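Local coordinates for PlaB phospholipase (Legionella pneumophila, PDB 6ZTH), which probably hydrolyses phospholipids as a bacterial phospholipase, and binds several NAD molecules in an assembly of four chains, at residues L141-L146 and G155-K160; L235-D240 and R432-H437; N320-F325 and E334-R339. All coordinates share one frame; numbering follows the deposited sequence.

Interaction 1 of 3, residues L141-L146 and G155-K160. With NAD (nicotinamide-adenine-dinucleotide), chain L.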
loop_
_atom_site.group_PDB
_atom_site.type_symbol
_atom_site.label_atom_id
_atom_site.label_comp_id
_atom_site.label_asym_id
_atom_site.label_seq_id
_atom_site.Cartn_x
_atom_site.Cartn_y
_atom_site.Cartn_z
ATOM N N LEU D 141 -13.246 -1.855 11.098
ATOM C CA LEU D 141 -13.498 -3.091 10.368
ATOM C C LEU D 141 -14.095 -2.727 9.013
ATOM O O LEU D 141 -15.217 -2.216 8.944
ATOM C CB LEU D 141 -14.433 -4.009 11.151
ATOM C CG LEU D 141 -13.872 -4.725 12.382
ATOM C CD1 LEU D 141 -13.128 -3.779 13.313
ATOM C CD2 LEU D 141 -15.003 -5.421 13.134
ATOM N N GLY D 142 -13.348 -2.973 7.939
ATOM C CA GLY D 142 -13.755 -2.564 6.610
ATOM C C GLY D 142 -15.206 -2.839 6.278
ATOM O O GLY D 142 -15.856 -3.674 6.913
ATOM N N LYS D 143 -15.723 -2.136 5.269
ATOM C CA LYS D 143 -17.124 -2.272 4.888
ATOM C C LYS D 143 -17.464 -3.664 4.377
ATOM O O LYS D 143 -18.651 -3.989 4.266
ATOM C CB LYS D 143 -17.466 -1.199 3.841
ATOM C CG LYS D 143 -17.307 -1.614 2.382
ATOM C CD LYS D 143 -18.662 -1.933 1.771
ATOM C CE LYS D 143 -18.699 -1.736 0.265
ATOM N NZ LYS D 143 -20.082 -1.931 -0.268
ATOM N N SER D 144 -16.464 -4.492 4.073
ATOM C CA SER D 144 -16.730 -5.866 3.659
ATOM C C SER D 144 -16.904 -6.779 4.868
ATOM O O SER D 144 -17.891 -7.517 4.961
ATOM C CB SER D 144 -15.598 -6.372 2.765
ATOM O OG SER D 144 -14.355 -5.825 3.167
ATOM N N ARG D 145 -15.946 -6.744 5.798
ATOM C CA ARG D 145 -16.076 -7.511 7.032
ATOM C C ARG D 145 -17.375 -7.176 7.749
ATOM O O ARG D 145 -18.031 -8.054 8.322
ATOM C CB ARG D 145 -14.894 -7.220 7.958
ATOM C CG ARG D 145 -13.614 -7.947 7.607
ATOM C CD ARG D 145 -13.550 -9.307 8.280
ATOM N NE ARG D 145 -13.404 -9.210 9.730
ATOM C CZ ARG D 145 -12.318 -8.759 10.351
ATOM N NH1 ARG D 145 -11.265 -8.350 9.654
ATOM N NH2 ARG D 145 -12.283 -8.715 11.676
ATOM N N LEU D 146 -17.763 -5.904 7.723
ATOM C CA LEU D 146 -18.857 -5.421 8.552
ATOM C C LEU D 146 -20.218 -5.775 7.973
ATOM O O LEU D 146 -21.172 -5.972 8.733
ATOM C CB LEU D 146 -18.698 -3.915 8.729
ATOM C CG LEU D 146 -19.897 -3.028 9.020
ATOM C CD1 LEU D 146 -20.327 -3.225 10.453
ATOM C CD2 LEU D 146 -19.479 -1.597 8.743
ATOM N N GLY D 155 -29.456 -5.430 6.564
ATOM C CA GLY D 155 -28.786 -4.353 5.871
ATOM C C GLY D 155 -27.675 -4.835 4.948
ATOM O O GLY D 155 -27.225 -5.975 5.006
ATOM N N ILE D 156 -27.240 -3.924 4.082
ATOM C CA ILE D 156 -26.165 -4.191 3.141
ATOM C C ILE D 156 -24.910 -3.458 3.610
ATOM O O ILE D 156 -24.932 -2.685 4.568
ATOM C CB ILE D 156 -26.541 -3.782 1.702
ATOM N N GLU D 157 -23.803 -3.708 2.915
ATOM C CA GLU D 157 -22.527 -3.137 3.316
ATOM C C GLU D 157 -22.593 -1.608 3.285
ATOM O O GLU D 157 -23.346 -1.026 2.497
ATOM C CB GLU D 157 -21.408 -3.622 2.394
ATOM C CG GLU D 157 -21.234 -5.136 2.329
ATOM C CD GLU D 157 -20.012 -5.551 1.518
ATOM O OE1 GLU D 157 -19.515 -6.679 1.719
ATOM O OE2 GLU D 157 -19.550 -4.749 0.677
ATOM N N PRO D 158 -21.806 -0.936 4.121
ATOM C CA PRO D 158 -21.869 0.529 4.177
ATOM C C PRO D 158 -21.245 1.184 2.955
ATOM O O PRO D 158 -20.642 0.543 2.093
ATOM C CB PRO D 158 -21.079 0.903 5.437
ATOM C CG PRO D 158 -20.404 -0.328 5.896
ATOM C CD PRO D 158 -20.880 -1.511 5.114
ATOM N N GLY D 159 -21.407 2.504 2.901
ATOM C CA GLY D 159 -20.551 3.322 2.067
ATOM C C GLY D 159 -19.259 3.625 2.809
ATOM O O GLY D 159 -19.248 3.848 4.019
ATOM N N LYS D 160 -18.152 3.617 2.066
ATOM C CA LYS D 160 -16.850 3.756 2.709
ATOM C C LYS D 160 -16.696 5.113 3.386
ATOM O O LYS D 160 -16.001 5.221 4.403
ATOM C CB LYS D 160 -15.735 3.538 1.686
ATOM C CG LYS D 160 -14.358 3.356 2.304
ATOM C CD LYS D 160 -13.590 4.669 2.351
ATOM C CE LYS D 160 -12.090 4.438 2.441
ATOM N NZ LYS D 160 -11.321 5.604 1.920
HETATM P PA NAD L . -6.639 -8.375 14.723
HETATM O O1A NAD L . -5.226 -8.201 15.197
HETATM O O2A NAD L . -7.446 -9.102 15.779
HETATM O O5B NAD L . -6.631 -9.234 13.334
HETATM C C5B NAD L . -5.836 -8.758 12.259
HETATM C C4B NAD L . -6.338 -9.477 10.937
HETATM O O4B NAD L . -6.418 -11.001 11.256
HETATM C C3B NAD L . -7.506 -9.106 10.631
HETATM O O3B NAD L . -7.595 -8.911 9.180
HETATM C C2B NAD L . -8.531 -10.337 11.071
HETATM O O2B NAD L . -9.753 -10.322 10.274
HETATM C C1B NAD L . -7.843 -11.399 10.828
HETATM N N9A NAD L . -8.359 -12.557 11.630
HETATM C C8A NAD L . -8.062 -12.643 12.927
HETATM N N7A NAD L . -8.644 -13.761 13.402
HETATM C C5A NAD L . -9.302 -14.352 12.389
HETATM C C6A NAD L . -10.055 -15.516 12.311
HETATM N N6A NAD L . -10.412 -16.517 13.339
HETATM N N1A NAD L . -10.581 -15.870 11.151
HETATM C C2A NAD L . -10.388 -15.106 10.043
HETATM N N3A NAD L . -9.650 -13.966 10.113
HETATM C C4A NAD L . -9.114 -13.610 11.290
HETATM O O3 NAD L . -7.306 -6.884 14.430
HETATM P PN NAD L . -8.797 -6.634 13.786
HETATM O O1N NAD L . -9.716 -7.781 14.119
HETATM O O2N NAD L . -8.691 -6.493 12.276
HETATM O O5D NAD L . -9.383 -5.217 14.423
HETATM C C5D NAD L . -8.609 -4.050 14.222
HETATM C C4D NAD L . -8.254 -3.399 15.549
HETATM O O4D NAD L . -9.237 -3.541 16.394
HETATM C C3D NAD L . -6.921 -4.110 16.226
HETATM O O3D NAD L . -6.120 -3.058 16.915
HETATM C C2D NAD L . -7.338 -4.929 17.058
HETATM O O2D NAD L . -6.332 -5.111 18.179
HETATM C C1D NAD L . -8.649 -4.228 17.611
HETATM N N1N NAD L . -9.570 -5.060 18.112
HETATM C C2N NAD L . -10.422 -5.722 17.285
HETATM C C3N NAD L . -11.402 -6.569 17.822
HETATM C C7N NAD L . -12.397 -7.326 16.883
HETATM O O7N NAD L . -13.488 -7.559 17.261
HETATM N N7N NAD L . -11.988 -7.740 15.528
HETATM C C4N NAD L . -11.487 -6.738 19.175
HETATM C C5N NAD L . -10.628 -6.078 20.000
HETATM C C6N NAD L . -9.658 -5.225 19.463
#

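Interaction 2 of 3, residues L235-D240 and R432-H437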
loop_
_atom_site.group_PDB
_atom_site.type_symbol
_atom_site.label_atom_id
_atom_site.label_comp_id
_atom_site.label_asym_id
_atom_site.label_seq_id
_atom_site.Cartn_x
_atom_site.Cartn_y
_atom_site.Cartn_z
ATOM N N LEU D 235 -2.218 19.914 25.533
ATOM C CA LEU D 235 -0.933 19.897 26.233
ATOM C C LEU D 235 0.117 20.473 25.286
ATOM O O LEU D 235 0.547 19.802 24.340
ATOM C CB LEU D 235 -0.561 18.484 26.680
ATOM C CG LEU D 235 -1.591 17.742 27.531
ATOM C CD1 LEU D 235 -1.124 16.332 27.864
ATOM C CD2 LEU D 235 -1.879 18.521 28.806
ATOM N N HIS D 236 0.530 21.714 25.537
ATOM C CA HIS D 236 1.512 22.402 24.708
ATOM C C HIS D 236 2.883 22.295 25.365
ATOM O O HIS D 236 3.077 22.774 26.489
ATOM C CB HIS D 236 1.135 23.870 24.508
ATOM C CG HIS D 236 -0.195 24.074 23.851
ATOM N ND1 HIS D 236 -0.326 24.604 22.585
ATOM C CD2 HIS D 236 -1.453 23.836 24.291
ATOM C CE1 HIS D 236 -1.607 24.675 22.270
ATOM N NE2 HIS D 236 -2.313 24.214 23.287
ATOM N N GLN D 237 3.833 21.682 24.662
ATOM C CA GLN D 237 5.194 21.535 25.168
ATOM C C GLN D 237 5.939 22.860 25.040
ATOM O O GLN D 237 6.034 23.423 23.943
ATOM C CB GLN D 237 5.925 20.436 24.406
ATOM C CG GLN D 237 7.180 19.941 25.098
ATOM C CD GLN D 237 7.882 18.858 24.307
ATOM O OE1 GLN D 237 7.992 18.939 23.084
ATOM N NE2 GLN D 237 8.360 17.833 25.004
ATOM N N GLU D 238 6.484 23.345 26.154
ATOM C CA GLU D 238 7.176 24.623 26.198
ATOM C C GLU D 238 8.508 24.458 26.919
ATOM O O GLU D 238 8.798 23.414 27.510
ATOM C CB GLU D 238 6.328 25.695 26.900
ATOM C CG GLU D 238 4.915 25.850 26.349
ATOM C CD GLU D 238 4.888 26.155 24.864
ATOM O OE1 GLU D 238 4.428 25.295 24.087
ATOM O OE2 GLU D 238 5.323 27.260 24.474
ATOM N N GLY D 239 9.320 25.507 26.862
ATOM C CA GLY D 239 10.597 25.548 27.547
ATOM C C GLY D 239 11.734 25.909 26.611
ATOM O O GLY D 239 11.583 25.988 25.394
ATOM N N ASP D 240 12.894 26.132 27.225
ATOM C CA ASP D 240 14.115 26.442 26.486
ATOM C C ASP D 240 15.249 25.516 26.913
ATOM O O ASP D 240 15.401 25.211 28.097
ATOM C CB ASP D 240 14.522 27.898 26.702
ATOM C CG ASP D 240 13.882 28.835 25.699
ATOM O OD1 ASP D 240 14.478 29.058 24.624
ATOM O OD2 ASP D 240 12.779 29.345 25.988
ATOM N N ARG D 432 11.437 15.964 22.033
ATOM C CA ARG D 432 11.776 15.811 23.440
ATOM C C ARG D 432 10.634 15.148 24.201
ATOM O O ARG D 432 9.459 15.301 23.855
ATOM C CB ARG D 432 12.093 17.166 24.081
ATOM C CG ARG D 432 12.901 17.074 25.370
ATOM C CD ARG D 432 14.297 16.516 25.118
ATOM N NE ARG D 432 15.257 16.952 26.130
ATOM C CZ ARG D 432 15.384 16.399 27.334
ATOM N NH1 ARG D 432 14.612 15.381 27.690
ATOM N NH2 ARG D 432 16.287 16.867 28.185
ATOM N N LEU D 433 11.003 14.423 25.255
ATOM C CA LEU D 433 10.030 13.717 26.077
ATOM C C LEU D 433 9.050 14.693 26.714
ATOM O O LEU D 433 9.447 15.733 27.248
ATOM C CB LEU D 433 10.760 12.911 27.155
ATOM C CG LEU D 433 9.998 12.548 28.428
ATOM C CD1 LEU D 433 8.836 11.640 28.096
ATOM C CD2 LEU D 433 10.916 11.883 29.443
ATOM N N LEU D 434 7.766 14.350 26.661
ATOM C CA LEU D 434 6.702 15.137 27.274
ATOM C C LEU D 434 6.150 14.363 28.464
ATOM O O LEU D 434 5.679 13.233 28.303
ATOM C CB LEU D 434 5.590 15.434 26.269
ATOM C CG LEU D 434 4.439 16.313 26.760
ATOM C CD1 LEU D 434 4.623 17.747 26.299
ATOM C CD2 LEU D 434 3.113 15.755 26.269
ATOM N N ASP D 435 6.208 14.970 29.647
ATOM C CA ASP D 435 5.724 14.355 30.874
ATOM C C ASP D 435 4.665 15.254 31.493
ATOM O O ASP D 435 4.962 16.385 31.895
ATOM C CB ASP D 435 6.874 14.113 31.859
ATOM C CG ASP D 435 6.756 12.781 32.573
ATOM O OD1 ASP D 435 5.702 12.529 33.195
ATOM O OD2 ASP D 435 7.716 11.983 32.515
ATOM N N PHE D 436 3.434 14.753 31.558
ATOM C CA PHE D 436 2.303 15.481 32.115
ATOM C C PHE D 436 1.752 14.717 33.309
ATOM O O PHE D 436 1.627 13.489 33.266
ATOM C CB PHE D 436 1.206 15.678 31.069
ATOM C CG PHE D 436 -0.103 16.116 31.646
ATOM C CD1 PHE D 436 -0.217 17.338 32.285
ATOM C CD2 PHE D 436 -1.218 15.305 31.556
ATOM C CE1 PHE D 436 -1.421 17.744 32.818
ATOM C CE2 PHE D 436 -2.425 15.704 32.088
ATOM C CZ PHE D 436 -2.528 16.925 32.721
ATOM N N HIS D 437 1.418 15.449 34.371
ATOM C CA HIS D 437 0.993 14.865 35.636
ATOM C C HIS D 437 -0.270 15.547 36.141
ATOM O O HIS D 437 -0.355 16.779 36.128
ATOM C CB HIS D 437 2.099 14.999 36.691
ATOM C CG HIS D 437 3.444 14.536 36.224
ATOM N ND1 HIS D 437 4.616 15.153 36.603
ATOM C CD2 HIS D 437 3.803 13.508 35.418
ATOM C CE1 HIS D 437 5.640 14.528 36.050
ATOM N NE2 HIS D 437 5.173 13.526 35.326
#

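Interaction 3 of 3, residues N320-F325 and E334-R339. With NAD (nicotinamide-adenine-dinucleotide), chain H.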
loop_
_atom_site.group_PDB
_atom_site.type_symbol
_atom_site.label_atom_id
_atom_site.label_comp_id
_atom_site.label_asym_id
_atom_site.label_seq_id
_atom_site.Cartn_x
_atom_site.Cartn_y
_atom_site.Cartn_z
ATOM N N ASN D 320 -27.589 -2.336 37.945
ATOM C CA ASN D 320 -28.333 -3.568 37.719
ATOM C C ASN D 320 -27.716 -4.435 36.631
ATOM O O ASN D 320 -27.941 -5.651 36.625
ATOM C CB ASN D 320 -29.784 -3.247 37.344
ATOM C CG ASN D 320 -30.669 -3.036 38.555
ATOM O OD1 ASN D 320 -31.294 -1.986 38.707
ATOM N ND2 ASN D 320 -30.734 -4.040 39.424
ATOM N N GLU D 321 -26.952 -3.843 35.715
ATOM C CA GLU D 321 -26.334 -4.572 34.617
ATOM C C GLU D 321 -24.843 -4.795 34.829
ATOM O O GLU D 321 -24.138 -5.155 33.881
ATOM C CB GLU D 321 -26.575 -3.832 33.299
ATOM C CG GLU D 321 -27.925 -4.139 32.671
ATOM C CD GLU D 321 -28.432 -3.019 31.784
ATOM O OE1 GLU D 321 -27.599 -2.283 31.214
ATOM O OE2 GLU D 321 -29.668 -2.880 31.653
ATOM N N HIS D 322 -24.348 -4.595 36.051
ATOM C CA HIS D 322 -22.937 -4.842 36.326
ATOM C C HIS D 322 -22.592 -6.317 36.158
ATOM O O HIS D 322 -21.501 -6.656 35.684
ATOM C CB HIS D 322 -22.590 -4.369 37.737
ATOM C CG HIS D 322 -21.251 -4.832 38.222
ATOM N ND1 HIS D 322 -20.130 -4.840 37.419
ATOM C CD2 HIS D 322 -20.852 -5.297 39.429
ATOM C CE1 HIS D 322 -19.100 -5.292 38.110
ATOM N NE2 HIS D 322 -19.511 -5.577 39.333
ATOM N N LYS D 323 -23.510 -7.207 36.534
ATOM C CA LYS D 323 -23.271 -8.645 36.496
ATOM C C LYS D 323 -24.452 -9.333 35.831
ATOM O O LYS D 323 -25.596 -9.168 36.269
ATOM C CB LYS D 323 -23.060 -9.205 37.905
ATOM C CG LYS D 323 -21.629 -9.118 38.400
ATOM C CD LYS D 323 -21.489 -9.757 39.774
ATOM C CE LYS D 323 -20.355 -9.129 40.573
ATOM N NZ LYS D 323 -20.858 -8.374 41.756
ATOM N N GLU D 324 -24.174 -10.102 34.783
ATOM C CA GLU D 324 -25.179 -10.897 34.091
ATOM C C GLU D 324 -24.701 -12.339 34.024
ATOM O O GLU D 324 -23.513 -12.597 33.803
ATOM C CB GLU D 324 -25.444 -10.369 32.677
ATOM C CG GLU D 324 -26.851 -10.654 32.173
ATOM C CD GLU D 324 -26.926 -10.784 30.662
ATOM O OE1 GLU D 324 -25.896 -10.572 29.987
ATOM O OE2 GLU D 324 -28.020 -11.098 30.149
ATOM N N PHE D 325 -25.629 -13.275 34.213
ATOM C CA PHE D 325 -25.321 -14.699 34.223
ATOM C C PHE D 325 -26.224 -15.397 33.217
ATOM O O PHE D 325 -27.447 -15.422 33.393
ATOM C CB PHE D 325 -25.514 -15.303 35.619
ATOM C CG PHE D 325 -24.614 -14.712 36.669
ATOM C CD1 PHE D 325 -24.747 -13.388 37.049
ATOM C CD2 PHE D 325 -23.638 -15.481 37.281
ATOM C CE1 PHE D 325 -23.922 -12.842 38.008
ATOM C CE2 PHE D 325 -22.811 -14.938 38.246
ATOM C CZ PHE D 325 -22.955 -13.617 38.610
ATOM N N GLU D 334 -20.519 -15.761 33.304
ATOM C CA GLU D 334 -20.762 -14.526 34.038
ATOM C C GLU D 334 -20.079 -13.395 33.285
ATOM O O GLU D 334 -18.883 -13.478 32.991
ATOM C CB GLU D 334 -20.238 -14.627 35.474
ATOM C CG GLU D 334 -19.977 -13.295 36.162
ATOM C CD GLU D 334 -19.330 -13.468 37.528
ATOM O OE1 GLU D 334 -18.971 -12.448 38.152
ATOM O OE2 GLU D 334 -19.181 -14.625 37.973
ATOM N N TYR D 335 -20.833 -12.345 32.977
ATOM C CA TYR D 335 -20.327 -11.202 32.232
ATOM C C TYR D 335 -20.311 -9.978 33.135
ATOM O O TYR D 335 -21.318 -9.660 33.776
ATOM C CB TYR D 335 -21.177 -10.943 30.987
ATOM C CG TYR D 335 -21.079 -12.048 29.960
ATOM C CD1 TYR D 335 -19.894 -12.279 29.274
ATOM C CD2 TYR D 335 -22.166 -12.867 29.683
ATOM C CE1 TYR D 335 -19.794 -13.291 28.339
ATOM C CE2 TYR D 335 -22.076 -13.882 28.747
ATOM C CZ TYR D 335 -20.887 -14.089 28.080
ATOM O OH TYR D 335 -20.789 -15.096 27.148
ATOM N N ILE D 336 -19.164 -9.305 33.187
ATOM C CA ILE D 336 -18.965 -8.121 34.012
ATOM C C ILE D 336 -18.903 -6.907 33.096
ATOM O O ILE D 336 -18.095 -6.869 32.160
ATOM C CB ILE D 336 -17.685 -8.233 34.859
ATOM C CG1 ILE D 336 -17.867 -9.271 35.969
ATOM C CG2 ILE D 336 -17.307 -6.875 35.435
ATOM C CD1 ILE D 336 -18.529 -8.733 37.222
ATOM N N THR D 337 -19.752 -5.918 33.365
ATOM C CA THR D 337 -19.753 -4.659 32.631
ATOM C C THR D 337 -19.711 -3.522 33.639
ATOM O O THR D 337 -20.587 -3.425 34.505
ATOM C CB THR D 337 -20.985 -4.534 31.729
ATOM O OG1 THR D 337 -22.141 -4.249 32.525
ATOM C CG2 THR D 337 -21.211 -5.821 30.947
ATOM N N ASN D 338 -18.695 -2.669 33.530
ATOM C CA ASN D 338 -18.498 -1.543 34.424
ATOM C C ASN D 338 -18.742 -0.237 33.660
ATOM O O ASN D 338 -19.442 -0.221 32.637
ATOM C CB ASN D 338 -17.094 -1.628 35.027
ATOM C CG ASN D 338 -16.949 -2.781 36.004
ATOM O OD1 ASN D 338 -17.857 -3.062 36.785
ATOM N ND2 ASN D 338 -15.804 -3.453 35.964
ATOM N N ARG D 339 -18.173 0.855 34.160
ATOM C CA ARG D 339 -18.219 2.154 33.502
ATOM C C ARG D 339 -16.845 2.463 32.926
ATOM O O ARG D 339 -15.820 2.211 33.570
ATOM C CB ARG D 339 -18.657 3.246 34.478
ATOM C CG ARG D 339 -19.997 2.965 35.155
ATOM C CD ARG D 339 -19.964 3.266 36.649
ATOM N NE ARG D 339 -19.717 4.678 36.929
ATOM C CZ ARG D 339 -20.667 5.605 37.039
ATOM N NH1 ARG D 339 -21.946 5.282 36.891
ATOM N NH2 ARG D 339 -20.332 6.861 37.298
HETATM P PA NAD H . -13.978 -13.489 23.787
HETATM O O1A NAD H . -15.406 -13.782 23.425
HETATM O O2A NAD H . -13.868 -12.090 24.355
HETATM O O5B NAD H . -13.034 -13.632 22.459
HETATM C C5B NAD H . -11.655 -13.334 22.585
HETATM C C4B NAD H . -10.970 -13.340 21.155
HETATM O O4B NAD H . -11.189 -14.734 20.492
HETATM C C3B NAD H . -11.516 -12.517 20.367
HETATM O O3B NAD H . -10.536 -12.082 19.366
HETATM C C2B NAD H . -12.743 -13.353 19.611
HETATM O O2B NAD H . -13.109 -12.668 18.365
HETATM C C1B NAD H . -12.216 -14.483 19.355
HETATM N N9A NAD H . -13.167 -15.663 19.306
HETATM C C8A NAD H . -14.173 -15.765 20.186
HETATM N N7A NAD H . -14.850 -16.892 19.910
HETATM C C5A NAD H . -14.249 -17.494 18.868
HETATM C C6A NAD H . -14.530 -18.669 18.189
HETATM N N6A NAD H . -15.601 -19.667 18.392
HETATM N N1A NAD H . -13.767 -19.043 17.176
HETATM C C2A NAD H . -12.709 -18.276 16.802
HETATM N N3A NAD H . -12.429 -17.121 17.465
HETATM C C4A NAD H . -13.206 -16.740 18.497
HETATM O O3 NAD H . -13.436 -14.583 24.908
HETATM P PN NAD H . -14.406 -15.609 25.737
HETATM O O1N NAD H . -15.435 -14.818 26.505
HETATM O O2N NAD H . -13.542 -16.426 26.684
HETATM O O5D NAD H . -15.166 -16.637 24.680
HETATM C C5D NAD H . -15.719 -17.824 25.212
HETATM C C4D NAD H . -16.965 -18.193 24.426
HETATM O O4D NAD H . -17.957 -17.436 24.791
HETATM C C3D NAD H . -16.686 -17.938 22.815
HETATM O O3D NAD H . -17.246 -19.087 22.048
HETATM C C2D NAD H . -17.279 -16.893 22.511
HETATM O O2D NAD H . -17.761 -16.982 21.075
HETATM C C1D NAD H . -18.506 -16.824 23.526
HETATM N N1N NAD H . -18.916 -15.566 23.766
HETATM C C2N NAD H . -20.196 -15.221 23.465
HETATM C C3N NAD H . -20.650 -13.917 23.712
HETATM C C7N NAD H . -22.118 -13.531 23.351
HETATM O O7N NAD H . -22.571 -12.511 23.724
HETATM N N7N NAD H . -22.929 -14.451 22.532
HETATM C C4N NAD H . -19.805 -12.990 24.255
HETATM C C5N NAD H . -18.525 -13.338 24.561
HETATM C C6N NAD H . -18.077 -14.644 24.317
#

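Interaction 1 of 3, residues L141-L146 and G155-K160
Beside an NAD-binding site, Lys143 and Leu146 of the short helix 143-147 pack against Glu157 and Pro158, in the loop that leads into helix 160-166. The side chains of Lys143 and Glu157 run roughly perpendicular and form a salt bridge, NZ of Lys143 lying 3.0 Å from OE2 of Glu157; as a hydrogen bond it is weak. A bend at chi2 (102°) folds the lysine chain over the loop, bringing Lys143 CD to 3.2 Å from the carbonyl O of Pro158. Lys143 NZ also makes a weak, long bond to Pro158 O at 3.5 Å. The proline ring packs on both residues: Pro158 CD lies 3.7 Å from Lys143 CB, and Pro158 CG meets Leu146 CD2 at 3.3 Å, closer than two carbons normally sit. Leu146 and Pro158 also touch Trp24 and Leu163, in the part of the chain whose six-stranded parallel sheet is consistent with an alpha/beta-hydrolase fold. Gly159, the next residue, is the N-cap of helix 160-166. Arg145, on the same helical turn as Lys143, sends its CB away from the loop, and its guanidinium meets the NAD: the ribose O2B lies over one face, 2.6 Å from Arg145 NH1, while phosphate oxygen O1N sits at the edge in its plane. Asn209 accepts a hydrogen bond from Arg145 NH2, and the carbonyl O of Leu360 of the second subunit is hydrogen-bonded to the same NAD.

Interaction 2 of 3, residues L235-D240 and R432-H437
Leu235 sets one methyl over the ring of Phe436: Leu235 CD2 lies 4.0 Å from the ring centroid and 7° off the normal, a CH-pi contact over the face. The second methyl, CD1 of Leu235, sits toward the CG-CD2 side of the ring, 3.8 Å from Phe436 CD2. Two residues on, Gln237 and Leu434 run alongside each other with opposed directions, Leu434 CD1 lying 3.5 Å from Gln237 CB. Past that methyl the glutamine chain runs fully extended (chi2 -180°) to Arg432, where Gln237 NE2 donates to Arg432 O at 3.0 Å (N-H...O angle 166°); the donor stands well above the carbonyl plane. This is sheet-on-sheet packing: the contact is made by side chains, no backbone-to-backbone hydrogen bond crosses it, and the CA atoms of Gln237 and Leu434 are 6.9 Å apart. Strand 231-238 belongs to a mixed sheet, and strand 434-438 is an edge strand, within this chain, of a three-stranded antiparallel one. Behind the first shell, Leu434 is wedged among Ile457, Val246 and Val417, and Phe436 rests on Phe415. The other end of the amide is fixed as well, since Gln237 OE1 accepts a hydrogen bond from the backbone N of Gln460.

Interaction 3 of 3, residues N320-F325 and E334-R339
Phe325 and Glu334 lie side by side on one face of the beta hairpin formed by strands 323-327 and 332-336. With chi1 at 159°, the extended Glu334 chain runs alongside the ring, CB and CG over its face, and Glu334 CG stands 4.2 Å from the Phe325 centroid in a CH-pi contact; ring and carboxylate planes are 28° apart. On the same face Lys323 runs alongside both Glu334 and Ile336. It touches the latter closely, CG of Lys323 to CD1 of Ile336 at 3.3 Å, whereas its ammonium stays clear of the Glu334 carboxylate. Glu324 and Tyr335 occupy the opposite face as a hydrogen-bonded antiparallel pair, joined by Tyr335 N to Glu324 O at 2.8 Å and Glu324 N to Tyr335 O at 3.1 Å. The tyrosine reaches the nicotinamide of a bound NAD, Tyr335 OH lying 3.6 Å from C3N, and its ring makes a cation-pi contact with Arg202, a residue that itself binds this NAD. Leu362 and Gly376 of the second subunit hold the same ligand, which places the hairpin beside a site shared between chains. At the open end of the hairpin, where helix 300-320 has just finished, His322 points the same way as Ile336. In its ring plane, His322 ND1 donates to the Thr337 carbonyl O at 3.3 Å, approaching from 61° above that carbonyl's plane. Beside it Thr337 returns two bonds to the 321-322 backbone: Thr337 N to His322 O, and its hydroxyl OG1 to Glu321 O at 2.6 Å.

Interactions 1 and 3 are local closures, each spanning eight intervening residues, while interaction 2 ties together parts of the chain 192 residues apart and has interaction 3 nested inside its loop. Interaction 1 closes before interaction 2 opens. None touches another. The centres of interactions 1 and 2 lie about 40 Å apart. Interactions 2 and 3 are about 39 Å apart between centres, and interactions 1 and 3 about 30 Å. Interaction 1 lies between strands 123-128 and 191-197 of the six-stranded parallel sheet, interaction 2 between the mixed sheet and the three-stranded antiparallel sheet, and interaction 3 on a separate hairpin. Interactions 1 and 3 border different NAD molecules, each in a site shared between chains.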